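Local coordinates for membrane-associated protein VP24 (Marburg virus - Musoke, Kenya, 1980, PDB 4OR8) that may act as a minor matrix protein, with a role in assembly of the viral nucleocapsid and in budding of the virion, at residues L37-K45 with W139-I148; G57-N65 with A239-S247. All coordinates share one frame; numbering follows the deposited sequence.

Contact 1 of 2, residues L37-K45 with W139-I148; sequences LNSTARWIK and WLLLEVTSAI
With its CG turned anti to the backbone N (chi1 162°), Trp-139 carries its indole toward the 37-45 backbone, and CH2 comes to lie 3.8 Å from CB of Trp-43. The carbonyl carbon of Arg-42 lies at this edge, near the ring plane. Leu-140 CD2 sits over one face of the indole and Ile-148 CB over the other, each near the rim, apolar neighbours that suit a large flat ring. Trp-43 likewise has CG anti to its N (chi1 -179°), which places its own indole, with CE3, beside CD2 of Leu-140 at 4.0 Å, the two side chains crossing almost perpendicularly.

Beside the rings the backbones form a single beta bridge between Arg-42 and Ala-147. Ile-148 N gives Ala-41 O a hydrogen bond of 3.0 Å, and Trp-43 N gives another to Ser-146 O. The small Ala-41 lets Ile-148 CG2 come within 3.7 Å of its CB. In the indole plane, Trp-139 NE1 donates to Thr-145 OG1 (3.0 Å), which helps to fix the ring's rotation. Arg-109 makes cation-pi contacts with both indoles and hydrogen bonds to the carbonyls of Trp-139 and Thr-145; rings and carbonyls together probably stabilise its charge.

Contact 2 of 2, residues G57-N65 with A239-S247; sequences GNFVFHIPN and AEAVLREHS
The imidazole of His-246 packs against both Phe-59 and Phe-61, and its orientation sets the character of the contact. Phe-59 turns its ring edge onto one face of the histidine in a T-shaped pair, the planes at 83° and CD1 lying 3.6 Å from His-246 ND1. CG of Glu-245 rests over the opposite face. Phe-61 meets the imidazole obliquely, its CE1 3.8 Å from His-246 CD2. Held in this way, the histidine directs NE2 at the strand backbone, giving Val-60 O a hydrogen bond of 3.0 Å; the oxygen lies near the ring plane, but the donor stands well above the carbonyl plane.

His-62 and Glu-245 cross nearly at right angles, with ring and carboxylate planes only 25° apart. The extended glutamate brings OE1 to 3.1 Å from His-62 ND1 in a weak, bent hydrogen bond. A water accepts from His-62 N and lies close to Val-242 O and Glu-245 OE1, joining strand and helix. NE2 of His-62 has a weak hydrogen bond to Glu-82 of the second subunit, whose Trp-83 ring also meets the imidazole.

Farther along, branched Val-242 spreads its methyls: CG1, anti to the backbone N, meets Ile-63 CD1 at 3.6 Å, whereas CG2 meets Pro-64 CD at 3.7 Å. Small Ala-239 lets the proline ring approach. Helix 240-244 runs antiparallel to strand 59-64, with axes 7.6 Å apart at 170°: a short helix packed along the outermost strand of a three-stranded antiparallel sheet, with Phe-59, Phe-61 and His-246 forming an aromatic cluster beside the residues that follow it.

How the contacts relate
From the N terminus, 37-45 leads into strand 44-48, and the chain turns back through 51-56 to 59-64, completing the three-stranded antiparallel sheet. Contact 1 closes a loop when the end of helix 127-142 and the residues after it return to 37-45. Contact 2 closes a longer one, bringing helix 240-244, which follows strand 228-239 of the mixed sheet, back to 57-65. Because 57-65 lies inside the first loop and 239-247 beyond it, the loops cross. The centres of the two contacts are about 16 Å apart, yet the contacts touch: Gly-57 N probably donates to Ser-39 O at 3.1 Å. Helix 104-115 touches both contacts, through Leu-112 on Trp-43 and on Phe-61.

Contact 1 of 2, residues L37-K45 with W139-I148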
ATOM      1  N   LEU B  37     -29.969   5.590  -3.704  1.00 45.33           N
ATOM      2  CA  LEU B  37     -30.003   4.231  -4.238  1.00 32.06           C
ATOM      3  C   LEU B  37     -29.415   4.126  -5.643  1.00 40.76           C
ATOM      4  O   LEU B  37     -28.773   3.130  -5.978  1.00 43.07           O
ATOM      5  CB  LEU B  37     -31.433   3.689  -4.233  1.00 35.24           C
ATOM      6  CG  LEU B  37     -32.072   3.441  -2.866  1.00 45.73           C
ATOM      7  CD1 LEU B  37     -33.518   3.005  -3.026  1.00 35.02           C
ATOM      8  CD2 LEU B  37     -31.286   2.402  -2.085  1.00 25.12           C
ATOM      9  N   ASN B  38     -29.632   5.152  -6.461  1.00 39.32           N
ATOM     10  CA  ASN B  38     -29.180   5.137  -7.851  1.00 43.58           C
ATOM     11  C   ASN B  38     -27.676   5.357  -8.015  1.00 44.82           C
ATOM     12  O   ASN B  38     -27.156   5.342  -9.131  1.00 40.41           O
ATOM     13  CB  ASN B  38     -29.963   6.156  -8.683  1.00 40.90           C
ATOM     14  CG  ASN B  38     -30.272   7.425  -7.910  1.00 62.55           C
ATOM     15  OD1 ASN B  38     -30.585   7.378  -6.718  1.00 57.96           O
ATOM     16  ND2 ASN B  38     -30.187   8.566  -8.585  1.00 52.84           N
ATOM     17  N   SER B  39     -26.984   5.552  -6.897  1.00 47.67           N
ATOM     18  CA  SER B  39     -25.537   5.743  -6.907  1.00 41.59           C
ATOM     19  C   SER B  39     -24.811   4.466  -7.321  1.00 36.56           C
ATOM     20  O   SER B  39     -23.666   4.510  -7.768  1.00 40.52           O
ATOM     21  CB  SER B  39     -25.055   6.193  -5.528  1.00 39.08           C
ATOM     22  OG  SER B  39     -25.488   5.292  -4.520  1.00 38.76           O
ATOM     23  N   THR B  40     -25.486   3.332  -7.170  1.00 31.17           N
ATOM     24  CA  THR B  40     -24.925   2.041  -7.555  1.00 35.80           C
ATOM     25  C   THR B  40     -24.834   1.903  -9.070  1.00 31.67           C
ATOM     26  O   THR B  40     -24.090   1.066  -9.582  1.00 30.44           O
ATOM     27  CB  THR B  40     -25.780   0.883  -7.028  1.00 30.69           C
ATOM     28  OG1 THR B  40     -27.061   0.907  -7.671  1.00 37.38           O
ATOM     29  CG2 THR B  40     -25.973   1.004  -5.531  1.00 31.12           C
ATOM     30  N   ALA B  41     -25.600   2.719  -9.785  1.00 35.39           N
ATOM     31  CA  ALA B  41     -25.623   2.655 -11.240  1.00 34.09           C
ATOM     32  C   ALA B  41     -24.717   3.713 -11.858  1.00 38.54           C
ATOM     33  O   ALA B  41     -24.625   3.829 -13.080  1.00 37.66           O
ATOM     34  CB  ALA B  41     -27.043   2.800 -11.756  1.00 31.62           C
ATOM     35  N   ARG B  42     -24.043   4.479 -11.005  1.00 34.71           N
ATOM     36  CA  ARG B  42     -23.140   5.526 -11.466  1.00 35.42           C
ATOM     37  C   ARG B  42     -21.681   5.176 -11.201  1.00 39.66           C
ATOM     38  O   ARG B  42     -21.355   4.525 -10.208  1.00 40.77           O
ATOM     39  CB  ARG B  42     -23.470   6.856 -10.787  1.00 43.40           C
ATOM     40  CG  ARG B  42     -24.850   7.404 -11.099  1.00 37.48           C
ATOM     41  CD  ARG B  42     -25.102   8.683 -10.320  1.00 51.01           C
ATOM     42  NE  ARG B  42     -26.150   8.520  -9.317  1.00 59.71           N
ATOM     43  CZ  ARG B  42     -26.368   9.371  -8.318  1.00 60.68           C
ATOM     44  NH1 ARG B  42     -25.602  10.445  -8.177  1.00 67.32           N
ATOM     45  NH2 ARG B  42     -27.349   9.144  -7.455  1.00 52.73           N
ATOM     46  N   TRP B  43     -20.807   5.618 -12.098  1.00 40.02           N
ATOM     47  CA  TRP B  43     -19.367   5.493 -11.910  1.00 29.99           C
ATOM     48  C   TRP B  43     -18.726   6.861 -12.114  1.00 36.00           C
ATOM     49  O   TRP B  43     -18.313   7.208 -13.221  1.00 39.45           O
ATOM     50  CB  TRP B  43     -18.786   4.475 -12.889  1.00 28.51           C
ATOM     51  CG  TRP B  43     -17.307   4.272 -12.754  1.00 32.59           C
ATOM     52  CD1 TRP B  43     -16.331   4.811 -13.539  1.00 33.57           C
ATOM     53  CD2 TRP B  43     -16.636   3.468 -11.775  1.00 35.44           C
ATOM     54  NE1 TRP B  43     -15.094   4.393 -13.112  1.00 37.18           N
ATOM     55  CE2 TRP B  43     -15.254   3.567 -12.030  1.00 35.95           C
ATOM     56  CE3 TRP B  43     -17.070   2.675 -10.709  1.00 30.84           C
ATOM     57  CZ2 TRP B  43     -14.301   2.903 -11.259  1.00 25.12           C
ATOM     58  CZ3 TRP B  43     -16.123   2.017  -9.943  1.00 30.11           C
ATOM     59  CH2 TRP B  43     -14.754   2.136 -10.221  1.00 24.67           C
ATOM     60  N   ILE B  44     -18.652   7.637 -11.036  1.00 32.97           N
ATOM     61  CA  ILE B  44     -18.215   9.026 -11.120  1.00 40.49           C
ATOM     62  C   ILE B  44     -16.720   9.197 -10.867  1.00 31.94           C
ATOM     63  O   ILE B  44     -16.289   9.324  -9.722  1.00 31.96           O
ATOM     64  CB  ILE B  44     -18.980   9.918 -10.118  1.00 40.62           C
ATOM     65  CG1 ILE B  44     -20.478   9.600 -10.145  1.00 42.91           C
ATOM     66  CG2 ILE B  44     -18.730  11.387 -10.422  1.00 26.44           C
ATOM     67  CD1 ILE B  44     -21.142   9.896 -11.472  1.00 47.59           C
ATOM     68  N   LYS B  45     -15.936   9.210 -11.939  1.00 31.00           N
ATOM     69  CA  LYS B  45     -14.506   9.454 -11.830  1.00 31.32           C
ATOM     70  C   LYS B  45     -14.208  10.935 -12.030  1.00 34.83           C
ATOM     71  O   LYS B  45     -14.753  11.569 -12.929  1.00 42.18           O
ATOM     72  CB  LYS B  45     -13.730   8.638 -12.864  1.00 26.48           C
ATOM     73  CG  LYS B  45     -12.227   8.654 -12.641  1.00 31.33           C
ATOM     74  CD  LYS B  45     -11.455   8.388 -13.922  1.00 30.35           C
ATOM     75  CE  LYS B  45     -11.534   9.578 -14.864  1.00 35.97           C
ATOM     76  NZ  LYS B  45     -10.768   9.345 -16.119  1.00 39.87           N
ATOM     77  N   TRP B 139     -21.519  -4.637 -16.386  1.00 17.26           N
ATOM     78  CA  TRP B 139     -21.267  -3.250 -16.757  1.00 21.88           C
ATOM     79  C   TRP B 139     -19.900  -2.775 -16.270  1.00 29.52           C
ATOM     80  O   TRP B 139     -19.199  -2.047 -16.973  1.00 32.30           O
ATOM     81  CB  TRP B 139     -22.376  -2.348 -16.209  1.00 23.00           C
ATOM     82  CG  TRP B 139     -22.015  -0.901 -16.169  1.00 24.96           C
ATOM     83  CD1 TRP B 139     -21.701  -0.105 -17.229  1.00 27.00           C
ATOM     84  CD2 TRP B 139     -21.944  -0.067 -15.006  1.00 20.39           C
ATOM     85  NE1 TRP B 139     -21.430   1.172 -16.799  1.00 28.13           N
ATOM     86  CE2 TRP B 139     -21.573   1.221 -15.437  1.00 22.87           C
ATOM     87  CE3 TRP B 139     -22.153  -0.286 -13.641  1.00 22.01           C
ATOM     88  CZ2 TRP B 139     -21.406   2.285 -14.557  1.00 25.73           C
ATOM     89  CZ3 TRP B 139     -21.992   0.775 -12.766  1.00 22.56           C
ATOM     90  CH2 TRP B 139     -21.621   2.043 -13.227  1.00 28.71           C
ATOM     91  N   LEU B 140     -19.519  -3.197 -15.069  1.00 20.43           N
ATOM     92  CA  LEU B 140     -18.236  -2.794 -14.507  1.00 20.30           C
ATOM     93  C   LEU B 140     -17.066  -3.511 -15.176  1.00 26.21           C
ATOM     94  O   LEU B 140     -15.997  -2.929 -15.356  1.00 29.90           O
ATOM     95  CB  LEU B 140     -18.216  -3.028 -12.997  1.00 22.17           C
ATOM     96  CG  LEU B 140     -19.149  -2.134 -12.180  1.00 22.08           C
ATOM     97  CD1 LEU B 140     -19.329  -2.684 -10.779  1.00 20.20           C
ATOM     98  CD2 LEU B 140     -18.607  -0.717 -12.135  1.00 26.46           C
ATOM     99  N   LEU B 141     -17.271  -4.767 -15.553  1.00 19.38           N
ATOM    100  CA  LEU B 141     -16.198  -5.568 -16.132  1.00 21.02           C
ATOM    101  C   LEU B 141     -15.976  -5.299 -17.618  1.00 32.18           C
ATOM    102  O   LEU B 141     -14.840  -5.304 -18.090  1.00 35.63           O
ATOM    103  CB  LEU B 141     -16.465  -7.061 -15.917  1.00 27.25           C
ATOM    104  CG  LEU B 141     -16.386  -7.584 -14.482  1.00 24.16           C
ATOM    105  CD1 LEU B 141     -16.863  -9.022 -14.409  1.00 36.92           C
ATOM    106  CD2 LEU B 141     -14.971  -7.465 -13.953  1.00 23.79           C
ATOM    107  N   LEU B 142     -17.058  -5.066 -18.354  1.00 28.54           N
ATOM    108  CA  LEU B 142     -16.974  -4.974 -19.810  1.00 33.37           C
ATOM    109  C   LEU B 142     -17.006  -3.546 -20.357  1.00 37.43           C
ATOM    110  O   LEU B 142     -16.593  -3.305 -21.490  1.00 41.45           O
ATOM    111  CB  LEU B 142     -18.088  -5.800 -20.456  1.00 38.27           C
ATOM    112  CG  LEU B 142     -18.107  -7.292 -20.124  1.00 36.39           C
ATOM    113  CD1 LEU B 142     -19.294  -7.964 -20.787  1.00 33.21           C
ATOM    114  CD2 LEU B 142     -16.807  -7.949 -20.554  1.00 35.07           C
ATOM    115  N   GLU B 143     -17.493  -2.602 -19.560  1.00 41.07           N
ATOM    116  CA  GLU B 143     -17.643  -1.231 -20.034  1.00 39.40           C
ATOM    117  C   GLU B 143     -16.796  -0.241 -19.243  1.00 40.98           C
ATOM    118  O   GLU B 143     -16.246  -0.573 -18.191  1.00 35.19           O
ATOM    119  CB  GLU B 143     -19.111  -0.807 -19.982  1.00 44.06           C
ATOM    120  CG  GLU B 143     -20.067  -1.808 -20.608  1.00 49.62           C
ATOM    121  CD  GLU B 143     -21.520  -1.432 -20.397  1.00 69.22           C
ATOM    122  OE1 GLU B 143     -21.889  -0.280 -20.709  1.00 67.06           O
ATOM    123  OE2 GLU B 143     -22.289  -2.289 -19.911  1.00 78.11           O
ATOM    124  N   VAL B 144     -16.699   0.978 -19.763  1.00 40.43           N
ATOM    125  CA  VAL B 144     -15.974   2.049 -19.093  1.00 41.19           C
ATOM    126  C   VAL B 144     -16.867   3.276 -18.976  1.00 43.66           C
ATOM    127  O   VAL B 144     -16.426   4.345 -18.555  1.00 47.38           O
ATOM    128  CB  VAL B 144     -14.686   2.425 -19.849  1.00 44.82           C
ATOM    129  CG1 VAL B 144     -13.727   1.241 -19.884  1.00 31.66           C
ATOM    130  CG2 VAL B 144     -15.015   2.901 -21.260  1.00 35.38           C
ATOM    131  N   THR B 145     -18.129   3.107 -19.355  1.00 37.85           N
ATOM    132  CA  THR B 145     -19.107   4.185 -19.289  1.00 38.01           C
ATOM    133  C   THR B 145     -19.414   4.549 -17.843  1.00 41.12           C
ATOM    134  O   THR B 145     -19.324   3.708 -16.947  1.00 44.36           O
ATOM    135  CB  THR B 145     -20.406   3.792 -20.001  1.00 44.82           C
ATOM    136  OG1 THR B 145     -20.973   2.644 -19.358  1.00 43.87           O
ATOM    137  CG2 THR B 145     -20.125   3.459 -21.460  1.00 40.42           C
ATOM    138  N   SER B 146     -19.781   5.807 -17.621  1.00 39.79           N
ATOM    139  CA  SER B 146     -19.994   6.317 -16.271  1.00 36.00           C
ATOM    140  C   SER B 146     -21.355   5.936 -15.694  1.00 36.70           C
ATOM    141  O   SER B 146     -21.584   6.068 -14.491  1.00 38.86           O
ATOM    142  CB  SER B 146     -19.822   7.838 -16.244  1.00 42.11           C
ATOM    143  OG  SER B 146     -20.720   8.469 -17.141  1.00 53.19           O
ATOM    144  N   ALA B 147     -22.259   5.466 -16.548  1.00 38.63           N
ATOM    145  CA  ALA B 147     -23.597   5.107 -16.088  1.00 36.51           C
ATOM    146  C   ALA B 147     -24.165   3.865 -16.766  1.00 33.59           C
ATOM    147  O   ALA B 147     -23.897   3.595 -17.937  1.00 24.52           O
ATOM    148  CB  ALA B 147     -24.550   6.281 -16.256  1.00 24.65           C
ATOM    149  N   ILE B 148     -24.947   3.111 -16.002  1.00 33.05           N
ATOM    150  CA  ILE B 148     -25.737   2.012 -16.533  1.00 30.75           C
ATOM    151  C   ILE B 148     -27.205   2.341 -16.279  1.00 33.50           C
ATOM    152  O   ILE B 148     -27.575   2.771 -15.186  1.00 40.46           O
ATOM    153  CB  ILE B 148     -25.354   0.666 -15.873  1.00 24.73           C
ATOM    154  CG1 ILE B 148     -26.262  -0.463 -16.366  1.00 26.04           C
ATOM    155  CG2 ILE B 148     -25.416   0.768 -14.363  1.00 28.26           C
ATOM    156  CD1 ILE B 148     -26.054  -0.825 -17.813  1.00 31.20           C
TER

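Contact 2 of 2, residues G57-N65 with A239-S247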
ATOM      1  N   GLY B  57     -21.869   3.847  -5.308  1.00 17.14           N
ATOM      2  CA  GLY B  57     -22.634   3.558  -4.112  1.00 22.42           C
ATOM      3  C   GLY B  57     -22.328   4.631  -3.089  1.00 21.79           C
ATOM      4  O   GLY B  57     -22.298   5.815  -3.420  1.00 24.53           O
ATOM      5  N   ASN B  58     -22.081   4.223  -1.850  1.00 21.42           N
ATOM      6  CA  ASN B  58     -21.662   5.166  -0.820  1.00 16.88           C
ATOM      7  C   ASN B  58     -20.159   5.094  -0.567  1.00 18.39           C
ATOM      8  O   ASN B  58     -19.675   5.524   0.478  1.00 23.69           O
ATOM      9  CB  ASN B  58     -22.443   4.944   0.479  1.00 14.04           C
ATOM     10  CG  ASN B  58     -22.273   3.546   1.028  1.00 19.72           C
ATOM     11  OD1 ASN B  58     -21.698   2.677   0.376  1.00 26.79           O
ATOM     12  ND2 ASN B  58     -22.788   3.316   2.231  1.00 24.14           N
ATOM     13  N   PHE B  59     -19.425   4.540  -1.530  1.00 20.96           N
ATOM     14  CA  PHE B  59     -17.970   4.494  -1.447  1.00 17.64           C
ATOM     15  C   PHE B  59     -17.372   5.708  -2.133  1.00 21.21           C
ATOM     16  O   PHE B  59     -17.817   6.101  -3.211  1.00 26.32           O
ATOM     17  CB  PHE B  59     -17.414   3.244  -2.132  1.00 18.53           C
ATOM     18  CG  PHE B  59     -17.728   1.956  -1.423  1.00 26.47           C
ATOM     19  CD1 PHE B  59     -16.928   1.505  -0.387  1.00 28.12           C
ATOM     20  CD2 PHE B  59     -18.802   1.177  -1.819  1.00 20.32           C
ATOM     21  CE1 PHE B  59     -17.207   0.313   0.255  1.00 25.92           C
ATOM     22  CE2 PHE B  59     -19.084  -0.016  -1.182  1.00 27.90           C
ATOM     23  CZ  PHE B  59     -18.285  -0.449  -0.143  1.00 21.42           C
ATOM     24  N   VAL B  60     -16.360   6.297  -1.507  1.00 17.29           N
ATOM     25  CA  VAL B  60     -15.547   7.305  -2.168  1.00 24.06           C
ATOM     26  C   VAL B  60     -14.124   6.773  -2.294  1.00 20.24           C
ATOM     27  O   VAL B  60     -13.398   6.678  -1.308  1.00 27.95           O
ATOM     28  CB  VAL B  60     -15.528   8.636  -1.393  1.00 30.09           C
ATOM     29  CG1 VAL B  60     -14.689   9.663  -2.137  1.00 23.62           C
ATOM     30  CG2 VAL B  60     -16.941   9.153  -1.187  1.00 20.07           C
ATOM     31  N   PHE B  61     -13.730   6.415  -3.509  1.00 20.21           N
ATOM     32  CA  PHE B  61     -12.405   5.858  -3.730  1.00 22.99           C
ATOM     33  C   PHE B  61     -11.373   6.940  -4.034  1.00 22.84           C
ATOM     34  O   PHE B  61     -11.616   7.827  -4.848  1.00 25.57           O
ATOM     35  CB  PHE B  61     -12.437   4.825  -4.859  1.00 18.49           C
ATOM     36  CG  PHE B  61     -13.250   3.604  -4.539  1.00 21.88           C
ATOM     37  CD1 PHE B  61     -12.794   2.675  -3.620  1.00 20.88           C
ATOM     38  CD2 PHE B  61     -14.466   3.379  -5.165  1.00 28.14           C
ATOM     39  CE1 PHE B  61     -13.536   1.547  -3.325  1.00 23.73           C
ATOM     40  CE2 PHE B  61     -15.214   2.252  -4.875  1.00 18.53           C
ATOM     41  CZ  PHE B  61     -14.746   1.335  -3.954  1.00 25.64           C
ATOM     42  N   HIS B  62     -10.225   6.859  -3.372  1.00 22.19           N
ATOM     43  CA  HIS B  62      -9.117   7.766  -3.633  1.00 19.24           C
ATOM     44  C   HIS B  62      -7.990   7.033  -4.352  1.00 24.98           C
ATOM     45  O   HIS B  62      -7.236   6.283  -3.734  1.00 29.85           O
ATOM     46  CB  HIS B  62      -8.601   8.367  -2.329  1.00 21.43           C
ATOM     47  CG  HIS B  62      -9.643   9.114  -1.558  1.00 36.18           C
ATOM     48  ND1 HIS B  62     -10.570   8.483  -0.756  1.00 39.66           N
ATOM     49  CD2 HIS B  62      -9.907  10.439  -1.466  1.00 36.06           C
ATOM     50  CE1 HIS B  62     -11.359   9.385  -0.203  1.00 36.23           C
ATOM     51  NE2 HIS B  62     -10.978  10.581  -0.617  1.00 39.70           N
ATOM     52  N   ILE B  63      -7.881   7.263  -5.658  1.00 22.24           N
ATOM     53  CA  ILE B  63      -6.915   6.555  -6.493  1.00 23.47           C
ATOM     54  C   ILE B  63      -5.689   7.406  -6.785  1.00 28.21           C
ATOM     55  O   ILE B  63      -5.799   8.448  -7.428  1.00 26.50           O
ATOM     56  CB  ILE B  63      -7.523   6.154  -7.852  1.00 24.99           C
ATOM     57  CG1 ILE B  63      -8.953   5.644  -7.680  1.00 18.16           C
ATOM     58  CG2 ILE B  63      -6.641   5.126  -8.547  1.00 20.73           C
ATOM     59  CD1 ILE B  63      -9.067   4.476  -6.753  1.00 23.83           C
ATOM     60  N   PRO B  64      -4.514   6.956  -6.319  1.00 35.11           N
ATOM     61  CA  PRO B  64      -3.227   7.614  -6.566  1.00 25.08           C
ATOM     62  C   PRO B  64      -2.642   7.295  -7.942  1.00 33.87           C
ATOM     63  O   PRO B  64      -3.023   6.307  -8.573  1.00 30.17           O
ATOM     64  CB  PRO B  64      -2.315   7.024  -5.480  1.00 22.91           C
ATOM     65  CG  PRO B  64      -3.222   6.293  -4.532  1.00 26.59           C
ATOM     66  CD  PRO B  64      -4.385   5.857  -5.350  1.00 26.38           C
ATOM     67  N   ASN B  65      -1.705   8.130  -8.382  1.00 43.22           N
ATOM     68  CA  ASN B  65      -0.989   7.938  -9.641  1.00 41.62           C
ATOM     69  C   ASN B  65       0.163   6.950  -9.510  1.00 44.76           C
ATOM     70  O   ASN B  65       0.996   6.833 -10.409  1.00 59.79           O
ATOM     71  CB  ASN B  65      -0.431   9.276 -10.129  1.00 46.13           C
ATOM     72  CG  ASN B  65      -1.420  10.050 -10.971  1.00 54.78           C
ATOM     73  OD1 ASN B  65      -1.888   9.563 -11.997  1.00 57.58           O
ATOM     74  ND2 ASN B  65      -1.744  11.266 -10.540  1.00 47.32           N
ATOM     75  N   ALA B 239      -3.489   0.427  -5.756  1.00 17.66           N
ATOM     76  CA  ALA B 239      -2.725   0.677  -4.542  1.00 12.26           C
ATOM     77  C   ALA B 239      -3.485   0.204  -3.313  1.00 15.62           C
ATOM     78  O   ALA B 239      -4.705   0.324  -3.239  1.00 20.98           O
ATOM     79  CB  ALA B 239      -2.391   2.146  -4.421  1.00 12.45           C
ATOM     80  N   GLU B 240      -2.742  -0.326  -2.352  1.00 17.52           N
ATOM     81  CA  GLU B 240      -3.306  -0.908  -1.142  1.00 12.83           C
ATOM     82  C   GLU B 240      -4.244   0.039  -0.397  1.00 19.39           C
ATOM     83  O   GLU B 240      -5.295  -0.377   0.090  1.00 22.26           O
ATOM     84  CB  GLU B 240      -2.165  -1.350  -0.226  1.00 20.70           C
ATOM     85  CG  GLU B 240      -2.581  -2.199   0.952  1.00 30.83           C
ATOM     86  CD  GLU B 240      -1.383  -2.744   1.706  1.00 39.95           C
ATOM     87  OE1 GLU B 240      -0.261  -2.684   1.157  1.00 35.34           O
ATOM     88  OE2 GLU B 240      -1.557  -3.227   2.845  1.00 36.71           O
ATOM     89  N   ALA B 241      -3.862   1.313  -0.318  1.00 19.78           N
ATOM     90  CA  ALA B 241      -4.635   2.317   0.409  1.00 13.45           C
ATOM     91  C   ALA B 241      -6.056   2.492  -0.140  1.00 20.29           C
ATOM     92  O   ALA B 241      -6.988   2.786   0.609  1.00 23.81           O
ATOM     93  CB  ALA B 241      -3.901   3.640   0.415  1.00 10.69           C
ATOM     94  N   VAL B 242      -6.209   2.311  -1.446  1.00 17.59           N
ATOM     95  CA  VAL B 242      -7.510   2.411  -2.101  1.00 17.69           C
ATOM     96  C   VAL B 242      -8.543   1.493  -1.455  1.00 21.26           C
ATOM     97  O   VAL B 242      -9.687   1.888  -1.225  1.00 16.20           O
ATOM     98  CB  VAL B 242      -7.403   2.048  -3.596  1.00 21.62           C
ATOM     99  CG1 VAL B 242      -8.784   1.959  -4.228  1.00 19.37           C
ATOM    100  CG2 VAL B 242      -6.531   3.058  -4.328  1.00 15.61           C
ATOM    101  N   LEU B 243      -8.126   0.268  -1.155  1.00 27.01           N
ATOM    102  CA  LEU B 243      -9.029  -0.736  -0.605  1.00 19.87           C
ATOM    103  C   LEU B 243      -8.994  -0.788   0.921  1.00 18.81           C
ATOM    104  O   LEU B 243      -9.982  -1.154   1.555  1.00 20.87           O
ATOM    105  CB  LEU B 243      -8.705  -2.113  -1.187  1.00 17.23           C
ATOM    106  CG  LEU B 243      -8.656  -2.168  -2.713  1.00 18.53           C
ATOM    107  CD1 LEU B 243      -8.270  -3.549  -3.193  1.00 15.28           C
ATOM    108  CD2 LEU B 243      -9.994  -1.753  -3.304  1.00 26.94           C
ATOM    109  N   ARG B 244      -7.860  -0.420   1.508  1.00 18.71           N
ATOM    110  CA  ARG B 244      -7.714  -0.472   2.961  1.00 25.51           C
ATOM    111  C   ARG B 244      -8.636   0.530   3.646  1.00 22.58           C
ATOM    112  O   ARG B 244      -9.095   0.310   4.766  1.00 26.73           O
ATOM    113  CB  ARG B 244      -6.262  -0.227   3.369  1.00 26.28           C
ATOM    114  CG  ARG B 244      -6.012  -0.387   4.852  1.00 16.09           C
ATOM    115  CD  ARG B 244      -4.540  -0.290   5.175  1.00 28.05           C
ATOM    116  NE  ARG B 244      -3.772  -1.393   4.605  1.00 32.16           N
ATOM    117  CZ  ARG B 244      -3.766  -2.629   5.097  1.00 27.59           C
ATOM    118  NH1 ARG B 244      -4.501  -2.928   6.159  1.00 29.10           N
ATOM    119  NH2 ARG B 244      -3.032  -3.568   4.523  1.00 29.03           N
ATOM    120  N   GLU B 245      -8.910   1.628   2.954  1.00 34.85           N
ATOM    121  CA  GLU B 245      -9.843   2.636   3.434  1.00 35.59           C
ATOM    122  C   GLU B 245     -11.249   2.057   3.614  1.00 30.46           C
ATOM    123  O   GLU B 245     -12.028   2.545   4.428  1.00 35.22           O
ATOM    124  CB  GLU B 245      -9.876   3.812   2.455  1.00 31.06           C
ATOM    125  CG  GLU B 245     -10.796   4.952   2.856  1.00 35.74           C
ATOM    126  CD  GLU B 245     -10.711   6.125   1.901  1.00 40.92           C
ATOM    127  OE1 GLU B 245      -9.784   6.144   1.061  1.00 37.24           O
ATOM    128  OE2 GLU B 245     -11.570   7.028   1.991  1.00 42.43           O
ATOM    129  N   HIS B 246     -11.561   1.005   2.860  1.00 33.35           N
ATOM    130  CA  HIS B 246     -12.904   0.428   2.870  1.00 46.24           C
ATOM    131  C   HIS B 246     -12.913  -1.072   3.160  1.00 37.66           C
ATOM    132  O   HIS B 246     -13.738  -1.802   2.615  1.00 33.43           O
ATOM    133  CB  HIS B 246     -13.595   0.687   1.529  1.00 25.54           C
ATOM    134  CG  HIS B 246     -13.570   2.123   1.107  1.00 35.00           C
ATOM    135  ND1 HIS B 246     -14.374   3.083   1.684  1.00 28.15           N
ATOM    136  CD2 HIS B 246     -12.839   2.762   0.163  1.00 31.70           C
ATOM    137  CE1 HIS B 246     -14.137   4.251   1.114  1.00 35.22           C
ATOM    138  NE2 HIS B 246     -13.210   4.084   0.189  1.00 27.14           N
ATOM    139  N   SER B 247     -12.008  -1.527   4.022  1.00 34.60           N
ATOM    140  CA  SER B 247     -11.873  -2.954   4.297  1.00 27.04           C
ATOM    141  C   SER B 247     -12.268  -3.305   5.728  1.00 41.79           C
ATOM    142  O   SER B 247     -12.480  -4.471   6.052  1.00 40.88           O
ATOM    143  CB  SER B 247     -10.438  -3.416   4.033  1.00 24.38           C
ATOM    144  OG  SER B 247      -9.528  -2.776   4.911  1.00 25.45           O
TER
HETATM  145  O   HOH W   1     -10.425   4.832  -1.274  1.00 14.63           O